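Local coordinates for protein transketolase (Campylobacter jejuni, PDB 3L84) that belongs to the thiamine diphosphate-binding transketolase family, with a thiamine diphosphate-binding, a pyrimidine-binding and a C-terminal domain in each subunit of a dimer, at residues T413-S418 with H453-Q458; H441-V446 with D613-F618; V557-F562 with N590-F595; A586-E591 with G601-G606; C596-G601 with V626-S631. One frame throughout, in Å; residues are numbered along the deposited sequence.

Contact 1: residues T413-S418 with H453-Q458; sequences TFFIFS and HQPIEQ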
# COMPACT_ATOMS: atom_id res chain seq x y z
N THR A 413 8.42 1.46 10.68
CA THR A 413 8.11 0.05 10.44
C THR A 413 9.30 -0.60 9.74
O THR A 413 10.34 0.05 9.49
CB THR A 413 6.79 -0.11 9.61
OG1 THR A 413 6.47 -1.51 9.49
CG2 THR A 413 6.87 0.52 8.21
N PHE A 414 9.19 -1.87 9.45
CA PHE A 414 10.20 -2.51 8.60
C PHE A 414 10.10 -1.95 7.20
O PHE A 414 9.00 -1.64 6.68
CB PHE A 414 9.94 -4.02 8.48
CG PHE A 414 10.16 -4.84 9.74
CD1 PHE A 414 11.10 -4.50 10.69
CD2 PHE A 414 9.43 -6.02 9.94
CE1 PHE A 414 11.29 -5.28 11.83
CE2 PHE A 414 9.66 -6.80 11.08
CZ PHE A 414 10.59 -6.43 11.99
N PHE A 415 11.23 -1.88 6.51
CA PHE A 415 11.24 -1.33 5.15
C PHE A 415 10.32 -2.12 4.22
O PHE A 415 9.69 -1.54 3.34
CB PHE A 415 12.69 -1.32 4.63
CG PHE A 415 12.94 -0.50 3.37
CD1 PHE A 415 12.21 0.64 3.08
CD2 PHE A 415 13.98 -0.86 2.53
CE1 PHE A 415 12.52 1.41 1.95
CE2 PHE A 415 14.30 -0.09 1.43
CZ PHE A 415 13.56 1.01 1.15
N ILE A 416 10.19 -3.44 4.39
CA ILE A 416 9.29 -4.16 3.50
C ILE A 416 7.85 -3.67 3.65
O ILE A 416 7.08 -3.63 2.67
CB ILE A 416 9.39 -5.68 3.74
CG1 ILE A 416 8.57 -6.45 2.72
CG2 ILE A 416 8.98 -6.07 5.15
CD1 ILE A 416 8.95 -6.14 1.25
N PHE A 417 7.44 -3.23 4.83
CA PHE A 417 6.09 -2.77 5.10
C PHE A 417 5.90 -1.30 4.83
O PHE A 417 4.78 -0.77 4.99
CB PHE A 417 5.59 -3.21 6.50
CG PHE A 417 5.69 -4.65 6.71
CD1 PHE A 417 5.41 -5.54 5.65
CD2 PHE A 417 6.14 -5.15 7.91
CE1 PHE A 417 5.54 -6.93 5.81
CE2 PHE A 417 6.28 -6.56 8.06
CZ PHE A 417 6.01 -7.40 7.01
N SER A 418 6.93 -0.62 4.32
CA SER A 418 6.74 0.69 3.71
C SER A 418 5.66 0.61 2.63
O SER A 418 4.95 1.58 2.37
CB SER A 418 8.03 1.24 3.10
OG SER A 418 8.48 0.47 2.01
N HIS A 453 9.95 -10.88 3.86
CA HIS A 453 10.42 -9.89 4.83
C HIS A 453 11.73 -9.26 4.38
O HIS A 453 12.36 -8.57 5.20
CB HIS A 453 10.52 -10.49 6.25
CG HIS A 453 9.18 -10.78 6.84
ND1 HIS A 453 8.63 -10.09 7.91
CD2 HIS A 453 8.24 -11.65 6.43
CE1 HIS A 453 7.42 -10.59 8.16
NE2 HIS A 453 7.17 -11.53 7.27
N GLN A 454 12.19 -9.50 3.14
CA GLN A 454 13.46 -8.99 2.63
C GLN A 454 13.19 -8.01 1.55
O GLN A 454 12.75 -8.41 0.46
CB GLN A 454 14.33 -10.13 2.14
CG GLN A 454 14.86 -10.99 3.31
CD GLN A 454 15.43 -12.32 2.88
OE1 GLN A 454 15.31 -12.70 1.73
NE2 GLN A 454 16.06 -13.05 3.79
N PRO A 455 13.44 -6.72 1.78
CA PRO A 455 13.27 -5.73 0.73
C PRO A 455 14.14 -5.99 -0.49
O PRO A 455 15.24 -6.55 -0.37
CB PRO A 455 13.69 -4.43 1.41
CG PRO A 455 13.47 -4.66 2.84
CD PRO A 455 13.83 -6.10 3.06
N ILE A 456 13.61 -5.66 -1.65
CA ILE A 456 14.34 -5.76 -2.93
C ILE A 456 14.10 -4.51 -3.75
O ILE A 456 15.06 -3.85 -4.20
CB ILE A 456 13.93 -7.03 -3.75
CG1 ILE A 456 14.19 -8.33 -2.98
CG2 ILE A 456 14.60 -7.03 -5.12
CD1 ILE A 456 15.66 -8.71 -2.80
N GLU A 457 12.84 -4.15 -3.95
CA GLU A 457 12.42 -3.08 -4.87
C GLU A 457 12.06 -1.76 -4.18
O GLU A 457 11.78 -0.76 -4.86
CB GLU A 457 11.23 -3.54 -5.72
CG GLU A 457 9.91 -3.76 -5.01
CD GLU A 457 9.72 -5.13 -4.34
OE1 GLU A 457 10.68 -5.74 -3.79
OE2 GLU A 457 8.55 -5.59 -4.27
N GLN A 458 12.07 -1.73 -2.85
CA GLN A 458 11.57 -0.57 -2.14
C GLN A 458 12.46 0.65 -2.25
O GLN A 458 11.96 1.78 -2.24
CB GLN A 458 11.27 -0.93 -0.69
CG GLN A 458 10.09 -1.89 -0.52
CD GLN A 458 10.39 -3.31 -0.97
OE1 GLN A 458 11.51 -3.79 -0.83
NE2 GLN A 458 9.38 -4.01 -1.47
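Gln-458 lays its CB over one face of the Phe-415 ring, 3.7 Å from the ring centroid, in a CH-pi contact. The two side chains run in opposite senses. With CG anti to the backbone N (chi1 -167°), the Phe-415 ring starts out beside Pro-455, and Pro-455 CB meets Phe-415 CD2 obliquely at 3.8 Å. A bend at chi2 (72°) puts Gln-458 CD 3.9 Å from Ile-416 CD1. Gln-458 NE2 is nearer, 3.5 Å from Ile-416 CD1. The amide is held at both atoms: Gln-458 OE1 accepts from Ile-456 N at 2.9 Å, and NE2 bonds Glu-419 OE2. Ile-416 CG2 covers the centre of one face of the Phe-417 ring. That ring turns its edge toward the face of His-453 in an offset edge-to-face pair, planes at 83°. His-453 also stacks on His-101 of the second subunit. Ser-418 OG donates to Phe-415 O at 2.7 Å. Ser-418 N bonds the same oxygen, which ties the turn after strand 408-414. The Gln-458 amide thus bonds within its own loop and to Glu-419, and the Ser-418 hydroxyl within its own turn; what meets across the contact is mostly carbon.

Contact 2: residues H441-V446 with D613-F618; sequences HDSIGV and DVFERF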
# COMPACT_ATOMS: atom_id res chain seq x y z
N HIS A 441 15.49 -2.93 8.91
CA HIS A 441 15.47 -4.27 8.31
C HIS A 441 15.48 -4.12 6.80
O HIS A 441 14.64 -4.64 6.06
CB HIS A 441 14.29 -5.07 8.83
CG HIS A 441 14.41 -5.43 10.28
ND1 HIS A 441 14.53 -4.49 11.28
CD2 HIS A 441 14.45 -6.64 10.88
CE1 HIS A 441 14.64 -5.11 12.44
NE2 HIS A 441 14.62 -6.41 12.23
N ASP A 442 16.51 -3.46 6.30
CA ASP A 442 16.49 -2.94 4.92
C ASP A 442 16.85 -3.88 3.80
O ASP A 442 16.77 -3.45 2.65
CB ASP A 442 17.43 -1.73 4.80
CG ASP A 442 18.91 -2.08 4.86
OD1 ASP A 442 19.28 -2.97 5.62
OD2 ASP A 442 19.69 -1.36 4.20
N SER A 443 17.20 -5.12 4.06
CA SER A 443 17.73 -5.96 3.00
C SER A 443 17.61 -7.44 3.33
O SER A 443 17.08 -7.83 4.37
CB SER A 443 19.20 -5.62 2.71
OG SER A 443 20.02 -6.20 3.72
N ILE A 444 18.15 -8.26 2.45
CA ILE A 444 18.33 -9.71 2.68
C ILE A 444 19.10 -9.99 3.96
O ILE A 444 19.04 -11.12 4.45
CB ILE A 444 19.06 -10.40 1.50
CG1 ILE A 444 20.33 -9.63 1.04
CG2 ILE A 444 18.10 -10.55 0.32
CD1 ILE A 444 21.31 -10.50 0.19
N GLY A 445 19.79 -9.00 4.54
CA GLY A 445 20.43 -9.16 5.84
C GLY A 445 19.45 -9.48 6.96
O GLY A 445 19.86 -9.94 8.04
N VAL A 446 18.16 -9.27 6.73
CA VAL A 446 17.12 -9.78 7.61
C VAL A 446 17.29 -11.27 7.94
O VAL A 446 17.06 -11.72 9.07
CB VAL A 446 15.74 -9.49 6.96
CG1 VAL A 446 14.63 -10.38 7.54
CG2 VAL A 446 15.40 -8.03 7.15
N ASP A 613 24.79 -16.50 5.23
CA ASP A 613 24.53 -17.46 4.16
C ASP A 613 23.78 -16.80 2.98
O ASP A 613 24.10 -17.03 1.82
CB ASP A 613 23.70 -18.64 4.65
CG ASP A 613 24.41 -19.53 5.66
OD1 ASP A 613 25.65 -19.37 5.85
OD2 ASP A 613 23.69 -20.41 6.25
N VAL A 614 22.83 -15.93 3.32
CA VAL A 614 22.02 -15.26 2.31
C VAL A 614 22.90 -14.24 1.56
O VAL A 614 22.85 -14.16 0.34
CB VAL A 614 20.74 -14.64 2.92
CG1 VAL A 614 19.93 -13.91 1.86
CG2 VAL A 614 19.92 -15.75 3.54
N PHE A 615 23.72 -13.46 2.26
CA PHE A 615 24.57 -12.52 1.55
C PHE A 615 25.52 -13.25 0.60
O PHE A 615 25.73 -12.79 -0.51
CB PHE A 615 25.35 -11.62 2.52
CG PHE A 615 24.61 -10.38 2.98
CD1 PHE A 615 24.21 -9.42 2.09
CD2 PHE A 615 24.35 -10.18 4.32
CE1 PHE A 615 23.55 -8.26 2.54
CE2 PHE A 615 23.68 -9.02 4.75
CZ PHE A 615 23.31 -8.09 3.86
N GLU A 616 26.06 -14.39 1.02
CA GLU A 616 26.99 -15.15 0.17
C GLU A 616 26.23 -15.67 -1.06
O GLU A 616 26.72 -15.58 -2.20
CB GLU A 616 27.63 -16.31 0.95
CG GLU A 616 28.64 -17.10 0.16
CD GLU A 616 29.86 -16.32 -0.24
OE1 GLU A 616 30.32 -15.41 0.51
OE2 GLU A 616 30.44 -16.65 -1.30
N ARG A 617 25.04 -16.21 -0.84
CA ARG A 617 24.20 -16.72 -1.92
C ARG A 617 23.98 -15.66 -3.01
O ARG A 617 23.99 -15.98 -4.20
CB ARG A 617 22.87 -17.17 -1.29
CG ARG A 617 21.71 -17.32 -2.25
CD ARG A 617 21.84 -18.50 -3.17
NE ARG A 617 20.49 -18.68 -3.72
CZ ARG A 617 19.96 -17.94 -4.69
NH1 ARG A 617 20.67 -17.04 -5.35
NH2 ARG A 617 18.69 -18.12 -4.99
N PHE A 618 23.77 -14.42 -2.60
CA PHE A 618 23.48 -13.35 -3.53
C PHE A 618 24.71 -12.60 -4.02
O PHE A 618 24.60 -11.62 -4.77
CB PHE A 618 22.38 -12.43 -2.92
CG PHE A 618 21.03 -13.06 -3.01
CD1 PHE A 618 20.37 -13.11 -4.22
CD2 PHE A 618 20.46 -13.69 -1.92
CE1 PHE A 618 19.17 -13.78 -4.30
CE2 PHE A 618 19.25 -14.34 -1.99
CZ PHE A 618 18.59 -14.36 -3.16
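The Phe-615 ring meets three residues of the 441-446 loop, all obliquely to its plane. Ile-444 CD1 is 3.6 Å from Phe-615 CD1, and Gly-445 CA comes to 3.4 Å from Phe-615 CE2. Ser-443 OG touches Phe-615 CZ. The second flat group, the Phe-618 ring, also receives Ile-444 CD1 obliquely. Over one of its faces, toward the rim, stands Arg-617 NH1, 3.7 Å above the plane. Ile-444 therefore reaches two rings with one methyl. Its CG1 lies in the crowded position between the backbone N and the carbonyl carbon (chi1 48°), and CD1 also sits 3.8 Å from Phe-618 CB. Nearer the backbone, Ile-444 CB packs against Val-614 CG1 at 3.6 Å. Gly-445 brings bare backbone up to the ring. The loop is shaped by an ST turn, in which Ser-443 OG accepts from Gly-445 N at 2.9 Å with an N-H...O angle of 161°. Leu-94 of the second subunit packs on Val-614. Between the segments themselves the chemistry is hydrophobic, and it seats the end of helix 611-617, in the C-terminal domain, on a loop of the pyrimidine-binding domain. Where Ser-443 OG meets the ring it is already engaged by Gly-445 N of its own loop, while Arg-617 bonds to Glu-607 and to His-95 of the second subunit.

Contact 3: residues V557-F562 with N590-F595; sequences VSMPCF and NELYKF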
# COMPACT_ATOMS: atom_id res chain seq x y z
N VAL A 557 33.16 5.36 -3.44
CA VAL A 557 32.15 6.35 -3.18
C VAL A 557 31.07 5.78 -2.29
O VAL A 557 30.53 4.70 -2.58
CB VAL A 557 31.51 6.80 -4.52
CG1 VAL A 557 30.25 7.68 -4.28
CG2 VAL A 557 32.52 7.54 -5.41
N SER A 558 30.78 6.50 -1.21
CA SER A 558 29.60 6.23 -0.40
C SER A 558 28.47 7.14 -0.84
O SER A 558 28.67 8.36 -0.99
CB SER A 558 29.90 6.42 1.08
OG SER A 558 28.72 6.13 1.85
N MSE A 559 27.30 6.57 -1.10
CA MSE A 559 26.15 7.31 -1.57
C MSE A 559 24.98 7.12 -0.61
O MSE A 559 24.01 6.39 -0.89
CB MSE A 559 25.76 6.85 -2.98
CG MSE A 559 24.67 7.73 -3.64
SE MSE A 559 23.94 7.03 -5.26
CE MSE A 559 23.11 5.49 -4.46
N PRO A 560 25.00 7.84 0.51
CA PRO A 560 23.89 7.77 1.44
C PRO A 560 22.60 8.33 0.89
O PRO A 560 21.55 7.99 1.42
CB PRO A 560 24.41 8.56 2.65
CG PRO A 560 25.46 9.46 2.10
CD PRO A 560 26.13 8.63 1.05
N CYS A 561 22.62 9.21 -0.11
CA CYS A 561 21.38 9.76 -0.65
C CYS A 561 21.47 10.01 -2.15
O CYS A 561 22.06 10.99 -2.60
CB CYS A 561 20.96 11.00 0.13
SG CYS A 561 19.35 11.62 -0.43
N PHE A 562 20.85 9.15 -2.93
CA PHE A 562 20.79 9.26 -4.41
C PHE A 562 20.21 10.60 -4.85
O PHE A 562 20.77 11.26 -5.75
CB PHE A 562 19.96 8.07 -4.93
CG PHE A 562 19.86 7.93 -6.43
CD1 PHE A 562 20.64 7.01 -7.10
CD2 PHE A 562 18.95 8.62 -7.14
CE1 PHE A 562 20.51 6.84 -8.48
CE2 PHE A 562 18.84 8.45 -8.54
CZ PHE A 562 19.64 7.58 -9.18
N ASN A 590 18.09 -0.49 -10.50
CA ASN A 590 18.48 -0.12 -11.82
C ASN A 590 18.66 1.38 -11.99
O ASN A 590 19.34 1.82 -12.90
CB ASN A 590 17.49 -0.61 -12.89
CG ASN A 590 17.64 -2.09 -13.24
OD1 ASN A 590 16.65 -2.76 -13.61
ND2 ASN A 590 18.84 -2.59 -13.20
N GLU A 591 18.09 2.19 -11.10
CA GLU A 591 18.35 3.62 -11.13
C GLU A 591 19.83 3.95 -10.99
O GLU A 591 20.27 5.03 -11.39
CB GLU A 591 17.51 4.36 -10.08
CG GLU A 591 17.84 4.05 -8.62
CD GLU A 591 17.13 2.84 -8.03
OE1 GLU A 591 16.48 2.06 -8.75
OE2 GLU A 591 17.26 2.66 -6.80
N LEU A 592 20.61 3.04 -10.40
CA LEU A 592 22.05 3.25 -10.30
C LEU A 592 22.74 3.39 -11.63
O LEU A 592 23.81 3.99 -11.67
CB LEU A 592 22.69 2.14 -9.49
CG LEU A 592 22.41 2.06 -7.99
CD1 LEU A 592 23.27 0.97 -7.34
CD2 LEU A 592 22.68 3.34 -7.32
N TYR A 593 22.14 2.91 -12.71
CA TYR A 593 22.74 3.13 -14.03
C TYR A 593 22.78 4.59 -14.44
O TYR A 593 23.48 4.92 -15.38
CB TYR A 593 21.99 2.30 -15.08
CG TYR A 593 22.28 0.81 -15.09
CD1 TYR A 593 23.52 0.33 -15.56
CD2 TYR A 593 21.39 -0.09 -14.61
CE1 TYR A 593 23.79 -1.04 -15.60
CE2 TYR A 593 21.66 -1.47 -14.64
CZ TYR A 593 22.86 -1.92 -15.16
OH TYR A 593 23.11 -3.28 -15.17
N LYS A 594 22.08 5.51 -13.76
CA LYS A 594 22.26 6.93 -13.98
C LYS A 594 23.72 7.32 -13.76
O LYS A 594 24.24 8.19 -14.47
CB LYS A 594 21.32 7.73 -13.10
CG LYS A 594 21.40 9.19 -13.32
CD LYS A 594 20.28 9.96 -12.65
CE LYS A 594 20.46 11.47 -12.89
NZ LYS A 594 19.23 12.25 -12.52
N PHE A 595 24.39 6.69 -12.80
CA PHE A 595 25.75 7.04 -12.41
C PHE A 595 26.77 5.98 -12.67
O PHE A 595 27.96 6.29 -12.69
CB PHE A 595 25.79 7.41 -10.92
CG PHE A 595 24.90 8.54 -10.57
CD1 PHE A 595 25.18 9.79 -11.06
CD2 PHE A 595 23.82 8.37 -9.73
CE1 PHE A 595 24.37 10.87 -10.76
CE2 PHE A 595 23.00 9.46 -9.41
CZ PHE A 595 23.30 10.69 -9.95
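Phe-562 is sandwiched between two side chains of the 590-595 turn. Phe-595 brings CE2 over one face of the Phe-562 ring, 3.7 Å above the plane and toward the rim. The pair is offset edge-to-face, with planes at 65° and centroids 5.3 Å apart. On the opposite face lies Glu-591 CG, a CH-pi contact 4.2 Å from the centroid of the Phe-562 ring. Glu-591 gets there with CG between its backbone N and carbonyl carbon (chi1 66°). Its carboxylate is held by Ser-460 and Arg-463. Glu-591 O comes closer still, 3.4 Å from Phe-562 CE1. Leu-592 CD2 lies at the edge of the Phe-562 ring, near its plane. The same methyl meets Met-559 CE at 3.6 Å; this residue is a selenomethionine, bent at chi3, and its CE also lies in plane at the edge of the Phe-562 ring. Lys-594 CD passes obliquely, while its NZ pairs with Glu-566. This is buried packing of the alpha/beta C-terminal domain beside the dimer interface, where Asn-590 of the second subunit packs on Phe-562. Phe-562, at the start of the helix after strand 554-558 and its N-cap Cys-561, is gripped by the 3-10 turn after strand 580-584.

Contact 4: residues A586-E591 with G601-G606; sequences AAHSNE and GIESFG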
# COMPACT_ATOMS: atom_id res chain seq x y z
N ALA A 586 22.45 -4.10 -2.08
CA ALA A 586 21.61 -5.26 -1.81
C ALA A 586 20.15 -4.89 -2.09
O ALA A 586 19.31 -4.75 -1.19
CB ALA A 586 21.79 -5.78 -0.37
N ALA A 587 19.88 -4.68 -3.36
CA ALA A 587 18.57 -4.17 -3.85
C ALA A 587 18.54 -4.38 -5.33
O ALA A 587 19.59 -4.56 -5.96
CB ALA A 587 18.42 -2.68 -3.50
N HIS A 588 17.36 -4.30 -5.92
CA HIS A 588 17.22 -4.29 -7.39
C HIS A 588 17.03 -2.86 -7.73
O HIS A 588 15.89 -2.36 -7.71
CB HIS A 588 16.00 -5.07 -7.82
CG HIS A 588 15.90 -5.25 -9.29
ND1 HIS A 588 14.69 -5.44 -9.89
CD2 HIS A 588 16.84 -5.36 -10.26
CE1 HIS A 588 14.88 -5.60 -11.19
NE2 HIS A 588 16.17 -5.54 -11.45
N SER A 589 18.16 -2.20 -7.96
CA SER A 589 18.22 -0.73 -8.09
C SER A 589 18.88 -0.31 -9.45
O SER A 589 20.00 0.19 -9.58
CB SER A 589 18.80 -0.06 -6.83
OG SER A 589 19.92 -0.77 -6.32
N ASN A 590 18.09 -0.49 -10.50
CA ASN A 590 18.48 -0.12 -11.82
C ASN A 590 18.66 1.38 -11.99
O ASN A 590 19.34 1.82 -12.90
CB ASN A 590 17.49 -0.61 -12.89
CG ASN A 590 17.64 -2.09 -13.24
OD1 ASN A 590 16.65 -2.76 -13.61
ND2 ASN A 590 18.84 -2.59 -13.20
N GLU A 591 18.09 2.19 -11.10
CA GLU A 591 18.35 3.62 -11.13
C GLU A 591 19.83 3.95 -10.99
O GLU A 591 20.27 5.03 -11.39
CB GLU A 591 17.51 4.36 -10.08
CG GLU A 591 17.84 4.05 -8.62
CD GLU A 591 17.13 2.84 -8.03
OE1 GLU A 591 16.48 2.06 -8.75
OE2 GLU A 591 17.26 2.66 -6.80
N GLY A 601 23.72 -5.97 -8.03
CA GLY A 601 22.58 -5.92 -7.14
C GLY A 601 21.94 -7.27 -6.98
O GLY A 601 22.59 -8.31 -7.14
N ILE A 602 20.63 -7.25 -6.71
CA ILE A 602 19.84 -8.45 -6.58
C ILE A 602 18.66 -8.33 -7.54
O ILE A 602 17.92 -7.33 -7.44
CB ILE A 602 19.35 -8.63 -5.13
CG1 ILE A 602 20.49 -8.60 -4.14
CG2 ILE A 602 18.50 -9.92 -5.00
CD1 ILE A 602 20.00 -8.55 -2.68
N GLU A 603 18.43 -9.32 -8.35
CA GLU A 603 17.37 -9.27 -9.38
C GLU A 603 16.18 -10.15 -9.04
O GLU A 603 15.15 -10.08 -9.73
CB GLU A 603 17.94 -9.62 -10.73
CG GLU A 603 18.92 -8.59 -11.23
CD GLU A 603 19.44 -8.94 -12.60
OE1 GLU A 603 18.89 -8.39 -13.59
OE2 GLU A 603 20.36 -9.79 -12.70
N SER A 604 16.30 -11.00 -8.04
CA SER A 604 15.27 -11.94 -7.63
C SER A 604 14.75 -11.55 -6.26
O SER A 604 15.26 -10.65 -5.63
CB SER A 604 15.85 -13.37 -7.60
OG SER A 604 16.76 -13.51 -6.54
N PHE A 605 13.77 -12.30 -5.76
CA PHE A 605 13.45 -12.27 -4.35
C PHE A 605 14.53 -12.98 -3.52
O PHE A 605 15.41 -13.66 -4.08
CB PHE A 605 12.07 -12.82 -4.05
CG PHE A 605 10.96 -11.97 -4.62
CD1 PHE A 605 10.69 -10.72 -4.08
CD2 PHE A 605 10.16 -12.42 -5.65
CE1 PHE A 605 9.66 -9.92 -4.57
CE2 PHE A 605 9.14 -11.63 -6.17
CZ PHE A 605 8.89 -10.37 -5.62
N GLY A 606 14.49 -12.79 -2.23
CA GLY A 606 15.48 -13.35 -1.34
C GLY A 606 15.29 -14.80 -0.96
O GLY A 606 14.70 -15.58 -1.70
O HOH W 1 17.27 -6.27 -13.75
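Ala-587 and Ile-602 are joined by the hydrogen bond that crosses between the two loops. Ile-602 N donates to Ala-587 O at 3.0 Å with an N-H...O angle of 165°. The donor stands well above the carbonyl plane, 56° out of it. The same oxygen receives a CA-H...O contact from Gly-601 CA at 3.5 Å.

Water makes the second polar link. One molecule lies in the plane of the His-588 ring at its edge, 2.7 Å from His-588 NE2. It donates to Glu-603 OE1, also at 2.7 Å, and so bridges imidazole and carboxylate. The other ring nitrogen, ND1, bonds Ala-464 O of the second subunit. Both nitrogens thus have partners, which fixes the ring's rotation.

One approach is tight: His-588 CB is only 3.0 Å from Ile-602 O. The rest is ordinary packing. With CG anti to the backbone N (chi1 -173°), the His-588 ring lies alongside Glu-603, whose CA sits over one face, toward the rim. Ile-602 CD1 packs on Ala-586, 4.0 Å from Ala-586 CB, and also touches Ile-444 of the pyrimidine-binding domain.

The polar chemistry therefore runs in a chain: Glu-603, water, His-588, then the second subunit. It couples the loop after strand 598-600 to the dimer interface, while one backbone bond ties the two loops directly.

Contact 5: residues C596-G601 with V626-S631; sequences CHKVYG and VNFILS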
# COMPACT_ATOMS: atom_id res chain seq x y z
N CYS A 596 26.35 4.74 -12.92
CA CYS A 596 27.23 3.57 -12.98
C CYS A 596 27.20 2.91 -14.34
O CYS A 596 26.17 2.88 -15.02
CB CYS A 596 26.81 2.54 -11.95
SG CYS A 596 26.81 3.17 -10.25
N HIS A 597 28.34 2.35 -14.76
CA HIS A 597 28.41 1.54 -15.96
C HIS A 597 27.84 0.16 -15.73
O HIS A 597 27.23 -0.42 -16.65
CB HIS A 597 29.84 1.41 -16.45
CG HIS A 597 30.48 2.71 -16.76
ND1 HIS A 597 30.34 3.37 -17.96
CD2 HIS A 597 31.29 3.48 -16.00
CE1 HIS A 597 31.04 4.50 -17.92
NE2 HIS A 597 31.63 4.59 -16.74
N LYS A 598 28.08 -0.36 -14.55
CA LYS A 598 27.63 -1.69 -14.18
C LYS A 598 26.97 -1.62 -12.82
O LYS A 598 27.37 -0.81 -12.00
CB LYS A 598 28.80 -2.69 -14.09
CG LYS A 598 29.57 -2.91 -15.39
CD LYS A 598 30.67 -3.95 -15.19
CE LYS A 598 31.38 -4.16 -16.48
NZ LYS A 598 32.43 -5.24 -16.26
N VAL A 599 25.99 -2.49 -12.56
CA VAL A 599 25.31 -2.56 -11.29
C VAL A 599 25.31 -3.99 -10.80
O VAL A 599 24.90 -4.89 -11.53
CB VAL A 599 23.88 -2.02 -11.40
CG1 VAL A 599 23.09 -2.21 -10.11
CG2 VAL A 599 23.88 -0.56 -11.84
N TYR A 600 25.79 -4.17 -9.57
CA TYR A 600 25.90 -5.42 -8.87
C TYR A 600 24.89 -5.40 -7.73
O TYR A 600 25.14 -4.87 -6.67
CB TYR A 600 27.32 -5.58 -8.32
CG TYR A 600 27.72 -6.96 -7.87
CD1 TYR A 600 28.18 -7.89 -8.77
CD2 TYR A 600 27.66 -7.33 -6.54
CE1 TYR A 600 28.59 -9.14 -8.37
CE2 TYR A 600 28.06 -8.58 -6.14
CZ TYR A 600 28.53 -9.47 -7.07
OH TYR A 600 28.96 -10.75 -6.73
N GLY A 601 23.72 -5.97 -8.03
CA GLY A 601 22.58 -5.92 -7.14
C GLY A 601 21.94 -7.27 -6.98
O GLY A 601 22.59 -8.31 -7.14
N VAL A 626 35.06 -8.75 -6.74
CA VAL A 626 36.29 -8.54 -7.50
C VAL A 626 36.29 -9.30 -8.82
O VAL A 626 36.68 -8.77 -9.84
CB VAL A 626 37.51 -8.90 -6.67
CG1 VAL A 626 38.80 -9.01 -7.53
CG2 VAL A 626 37.71 -7.89 -5.53
N ASN A 627 35.83 -10.54 -8.80
CA ASN A 627 35.70 -11.31 -10.05
C ASN A 627 34.77 -10.65 -11.06
O ASN A 627 35.07 -10.62 -12.26
CB ASN A 627 35.31 -12.76 -9.75
CG ASN A 627 36.48 -13.56 -9.23
OD1 ASN A 627 37.64 -13.16 -9.36
ND2 ASN A 627 36.17 -14.70 -8.61
N PHE A 628 33.65 -10.10 -10.58
CA PHE A 628 32.74 -9.37 -11.43
C PHE A 628 33.41 -8.11 -12.03
O PHE A 628 33.31 -7.86 -13.24
CB PHE A 628 31.52 -8.99 -10.59
CG PHE A 628 30.51 -8.15 -11.32
CD1 PHE A 628 29.53 -8.73 -12.13
CD2 PHE A 628 30.52 -6.78 -11.19
CE1 PHE A 628 28.61 -7.95 -12.80
CE2 PHE A 628 29.58 -5.99 -11.83
CZ PHE A 628 28.62 -6.57 -12.65
N ILE A 629 34.10 -7.34 -11.20
CA ILE A 629 34.75 -6.10 -11.65
C ILE A 629 35.84 -6.41 -12.69
O ILE A 629 36.01 -5.65 -13.64
CB ILE A 629 35.30 -5.33 -10.46
CG1 ILE A 629 34.12 -4.83 -9.60
CG2 ILE A 629 36.21 -4.17 -10.89
CD1 ILE A 629 34.51 -4.18 -8.30
N LEU A 630 36.54 -7.53 -12.52
CA LEU A 630 37.62 -7.96 -13.44
C LEU A 630 37.10 -8.78 -14.60
O LEU A 630 37.88 -9.33 -15.38
CB LEU A 630 38.70 -8.69 -12.65
CG LEU A 630 39.42 -7.82 -11.61
CD1 LEU A 630 40.53 -8.58 -10.86
CD2 LEU A 630 40.04 -6.52 -12.23
N SER A 631 35.77 -8.80 -14.73
CA SER A 631 35.04 -9.48 -15.82
C SER A 631 35.60 -10.88 -16.10
O SER A 631 35.86 -11.24 -17.25
CB SER A 631 34.97 -8.60 -17.09
OG SER A 631 36.27 -8.15 -17.55
O HOH W 2 31.64 -7.73 -15.30
O HOH W 3 34.13 -3.87 -14.50
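Tyr-600 and Phe-628 pack edge to face where outer strand 598-600 of the C-terminal domain's sheet meets helix 622-629. This is strand-on-helix packing of an alpha/beta fold. Tyr-600 CD1 lies 3.4 Å above the plane of the Phe-628 ring, toward its rim, and 3.5 Å from Phe-628 CG. The planes are at 60°. Phe-628 CG, anti to the backbone N (chi1 177°), starts the ring outward from the helix to strand 598-600. Lys-598 CB approaches the same ring obliquely, 4.1 Å from Phe-628 CE2. Its NZ is 5.6 Å from the ring centroid, at most a weak cation-pi attraction.

Further out, Tyr-600 OH is fixed by Gly-619 O. The helix ends in a Schellman motif, with Ser-631 as its C-prime residue. Lys-598 NZ, at the end of an extended chain, reaches this helix end through two waters. One lies over the centre of the Phe-628 face opposite Tyr-600 and donates to Phe-628 O. The other accepts from Lys-598 NZ at 2.8 Å and donates to Ile-629 O at 2.7 Å.

Overall arrangement
From the N terminus, contact 1 comes first and closes a loop of the pyrimidine-binding domain, from strand 408-414 to the loop before helix 458-464. Contact 2 opens within it and closes far on at 613-618, so it crosses contact 1 and ties that domain to the C-terminal one. Contacts 3 and 4 both lie between the ends of contact 2. Contact 3 joins the end of strand 554-558 to the turn after strand 580-584. Contact 4 begins on the segment where contact 3 ends, so they share Asn-590 and Glu-591; it joins the loops before and after strand 598-600, and touches contacts 1 and 2. Contact 5 shares Gly-601 with contact 4 and ends at the C-terminal helix, crossing contacts 4 and 2.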